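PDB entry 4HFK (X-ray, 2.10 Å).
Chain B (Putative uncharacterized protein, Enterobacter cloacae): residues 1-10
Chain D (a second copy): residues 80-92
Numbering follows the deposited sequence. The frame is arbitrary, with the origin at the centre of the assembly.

Chain B 1-10: QTLPDISTFS
Chain D, residues 80-92: ILKCTLIANSDAI

An extended segment can bind a helix end largely by apolar packing, with water carrying the polar links. Here chain D is helical through D:Ala87 and then turns, D:Asn88 leaving helical phi/psi; chain B, extended from B:Thr2 to B:Asp5 (phi/psi near -80/145), starts antiparallel to it, with CA atoms of B:Gln1 and D:Ala91 6.6 Å apart and those of B:Leu3 and D:Ser89 5.6 Å. No direct hydrogen bond joins them; 586 Å² is buried, D:Leu85 (m, t) being most covered. B:Gln1 brings OE1 to 3.5 Å from D:Ala91 CB. B:Thr2 O accepts from two waters (2.9 and 2.8 Å), which accept from D:Asp90 N (2.8 Å) and D:Ala91 N (3.0 Å), amides without a backbone partner within the stretch. B:Leu3 (m, t) lays CD2 3.9 Å from D:Ile86 CG1. B:Pro4, C-gamma endo, has no amide hydrogen to leave unpaired; its CD lies 3.2 Å from D:Leu85 O. B:Asp5 points away. In the 3-10 turn of residues 6-8, buried B:Ile6 (m, t), CA-to-CB sideways, brings CD1 4.0 Å from D:Leu81 (t, p) CD1. B:Phe9 (m, chi2 -105°) points toward the helix, CE2 3.8 Å from D:Leu85 CD2; D:Asn88 (m) ND2, hydrogen-bonded to D:Thr84 O (2.8 Å), sits at the ring edge, 3.4 Å from B:Phe9 CE1.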

# COMPACT_ATOMS: atom_id res chain seq x y z
N GLN B 1 -1.66 15.48 12.84
CA GLN B 1 -1.87 16.48 11.80
C GLN B 1 -2.79 15.95 10.69
O GLN B 1 -3.21 14.79 10.70
CB GLN B 1 -0.52 16.95 11.23
CG GLN B 1 -0.53 18.39 10.75
CD GLN B 1 0.51 18.66 9.68
OE1 GLN B 1 1.66 18.21 9.78
NE2 GLN B 1 0.11 19.38 8.64
N THR B 2 -3.11 16.81 9.72
CA THR B 2 -4.13 16.49 8.73
C THR B 2 -3.63 15.62 7.56
O THR B 2 -2.51 15.78 7.07
CB THR B 2 -4.80 17.77 8.18
OG1 THR B 2 -3.79 18.64 7.64
CG2 THR B 2 -5.55 18.49 9.28
N LEU B 3 -4.48 14.69 7.13
CA LEU B 3 -4.17 13.82 6.01
C LEU B 3 -4.49 14.53 4.70
O LEU B 3 -5.40 15.36 4.65
CB LEU B 3 -4.98 12.52 6.13
CG LEU B 3 -4.69 11.75 7.43
CD1 LEU B 3 -5.51 10.46 7.51
CD2 LEU B 3 -3.21 11.45 7.51
N PRO B 4 -3.74 14.22 3.62
CA PRO B 4 -4.01 14.81 2.31
C PRO B 4 -5.34 14.32 1.73
O PRO B 4 -5.77 13.20 2.01
CB PRO B 4 -2.85 14.29 1.45
CG PRO B 4 -2.44 13.01 2.10
CD PRO B 4 -2.61 13.28 3.58
N ASP B 5 -5.98 15.17 0.93
CA ASP B 5 -7.20 14.76 0.23
C ASP B 5 -6.83 13.83 -0.93
O ASP B 5 -5.75 13.96 -1.51
CB ASP B 5 -7.91 15.99 -0.32
CG ASP B 5 -9.38 15.75 -0.57
OD1 ASP B 5 -9.74 15.33 -1.70
OD2 ASP B 5 -10.17 15.97 0.38
N ILE B 6 -7.73 12.90 -1.28
CA ILE B 6 -7.49 12.03 -2.44
C ILE B 6 -7.23 12.82 -3.73
O ILE B 6 -6.43 12.43 -4.58
CB ILE B 6 -8.65 11.03 -2.65
CG1 ILE B 6 -8.61 9.97 -1.55
CG2 ILE B 6 -8.52 10.33 -3.98
CD1 ILE B 6 -9.55 8.79 -1.81
N SER B 7 -7.89 13.97 -3.84
CA SER B 7 -7.79 14.82 -5.03
C SER B 7 -6.39 15.42 -5.21
O SER B 7 -6.08 15.95 -6.28
CB SER B 7 -8.80 15.95 -4.94
OG SER B 7 -8.36 16.93 -4.01
N THR B 8 -5.54 15.36 -4.19
CA THR B 8 -4.18 15.88 -4.31
C THR B 8 -3.22 14.91 -4.99
O THR B 8 -2.06 15.26 -5.24
CB THR B 8 -3.59 16.28 -2.95
OG1 THR B 8 -3.34 15.11 -2.17
CG2 THR B 8 -4.54 17.22 -2.19
N PHE B 9 -3.67 13.69 -5.25
CA PHE B 9 -2.84 12.71 -5.96
C PHE B 9 -3.05 12.90 -7.47
O PHE B 9 -4.06 13.43 -7.90
CB PHE B 9 -3.24 11.27 -5.58
CG PHE B 9 -2.92 10.91 -4.15
CD1 PHE B 9 -1.85 10.08 -3.85
CD2 PHE B 9 -3.69 11.40 -3.10
CE1 PHE B 9 -1.54 9.75 -2.54
CE2 PHE B 9 -3.38 11.07 -1.78
CZ PHE B 9 -2.31 10.24 -1.50
N SER B 10 -2.09 12.44 -8.28
CA SER B 10 -2.26 12.50 -9.73
C SER B 10 -3.21 11.38 -10.15
O SER B 10 -3.44 10.44 -9.39
CB SER B 10 -0.93 12.27 -10.42
OG SER B 10 -0.52 10.91 -10.28
N ILE D 80 -6.62 0.86 5.06
CA ILE D 80 -5.69 0.66 3.95
C ILE D 80 -5.54 1.97 3.17
O ILE D 80 -4.43 2.37 2.80
CB ILE D 80 -6.13 -0.50 3.04
CG1 ILE D 80 -5.91 -1.84 3.75
CG2 ILE D 80 -5.39 -0.47 1.70
CD1 ILE D 80 -4.46 -2.17 4.04
N LEU D 81 -6.66 2.66 2.94
CA LEU D 81 -6.61 4.00 2.36
C LEU D 81 -5.78 4.93 3.25
O LEU D 81 -4.86 5.59 2.77
CB LEU D 81 -8.02 4.56 2.15
CG LEU D 81 -8.17 6.02 1.69
CD1 LEU D 81 -7.34 6.34 0.45
CD2 LEU D 81 -9.64 6.33 1.41
N LYS D 82 -6.10 4.96 4.55
CA LYS D 82 -5.37 5.79 5.51
C LYS D 82 -3.84 5.59 5.46
O LYS D 82 -3.09 6.56 5.55
CB LYS D 82 -5.87 5.53 6.94
CG LYS D 82 -5.24 6.47 7.98
CD LYS D 82 -5.52 6.03 9.43
CE LYS D 82 -7.00 5.94 9.73
NZ LYS D 82 -7.25 5.25 11.05
N CYS D 83 -3.40 4.34 5.31
CA CYS D 83 -1.96 4.05 5.21
C CYS D 83 -1.30 4.84 4.07
O CYS D 83 -0.19 5.37 4.22
CB CYS D 83 -1.72 2.54 5.04
SG CYS D 83 -2.19 1.52 6.51
N THR D 84 -1.98 4.91 2.93
CA THR D 84 -1.44 5.64 1.78
C THR D 84 -1.46 7.15 2.04
O THR D 84 -0.51 7.85 1.70
CB THR D 84 -2.22 5.34 0.49
OG1 THR D 84 -2.07 3.95 0.17
CG2 THR D 84 -1.69 6.16 -0.69
N LEU D 85 -2.54 7.65 2.65
CA LEU D 85 -2.65 9.08 2.93
C LEU D 85 -1.54 9.50 3.90
O LEU D 85 -0.91 10.55 3.73
CB LEU D 85 -4.03 9.40 3.52
CG LEU D 85 -5.25 9.03 2.67
CD1 LEU D 85 -6.54 9.49 3.34
CD2 LEU D 85 -5.12 9.64 1.27
N ILE D 86 -1.29 8.68 4.90
CA ILE D 86 -0.20 8.94 5.84
C ILE D 86 1.16 9.01 5.12
O ILE D 86 1.92 9.96 5.33
CB ILE D 86 -0.16 7.89 6.95
CG1 ILE D 86 -1.37 8.08 7.88
CG2 ILE D 86 1.13 7.98 7.76
CD1 ILE D 86 -1.53 6.98 8.93
N ALA D 87 1.45 8.02 4.28
CA ALA D 87 2.71 7.99 3.53
C ALA D 87 2.94 9.29 2.74
O ALA D 87 4.09 9.72 2.53
CB ALA D 87 2.72 6.80 2.58
N ASN D 88 1.85 9.91 2.31
CA ASN D 88 1.89 11.11 1.48
C ASN D 88 1.52 12.39 2.22
O ASN D 88 1.25 13.41 1.59
CB ASN D 88 0.96 10.93 0.28
CG ASN D 88 1.49 9.90 -0.68
OD1 ASN D 88 2.33 10.21 -1.53
ND2 ASN D 88 1.03 8.66 -0.54
N SER D 89 1.52 12.33 3.56
CA SER D 89 1.13 13.47 4.37
C SER D 89 2.23 14.52 4.51
O SER D 89 3.42 14.22 4.37
CB SER D 89 0.72 13.00 5.78
OG SER D 89 1.81 12.41 6.45
N ASP D 90 1.83 15.75 4.81
CA ASP D 90 2.77 16.81 5.12
C ASP D 90 3.63 16.48 6.35
O ASP D 90 4.80 16.85 6.41
CB ASP D 90 2.03 18.13 5.35
CG ASP D 90 1.46 18.71 4.07
OD1 ASP D 90 1.72 18.16 2.97
OD2 ASP D 90 0.76 19.74 4.15
N ALA D 91 3.04 15.78 7.33
CA ALA D 91 3.78 15.45 8.55
C ALA D 91 4.94 14.49 8.27
O ALA D 91 5.95 14.49 8.98
CB ALA D 91 2.84 14.87 9.61
N ILE D 92 4.79 13.67 7.23
CA ILE D 92 5.85 12.74 6.86
C ILE D 92 6.88 13.43 5.94
O ILE D 92 8.07 13.10 5.95
CB ILE D 92 5.26 11.48 6.20
CG1 ILE D 92 4.61 10.58 7.27
CG2 ILE D 92 6.32 10.70 5.43
CD1 ILE D 92 5.62 9.79 8.11
O HOH W 1 -0.98 16.08 4.58
O HOH W 2 0.13 15.98 7.84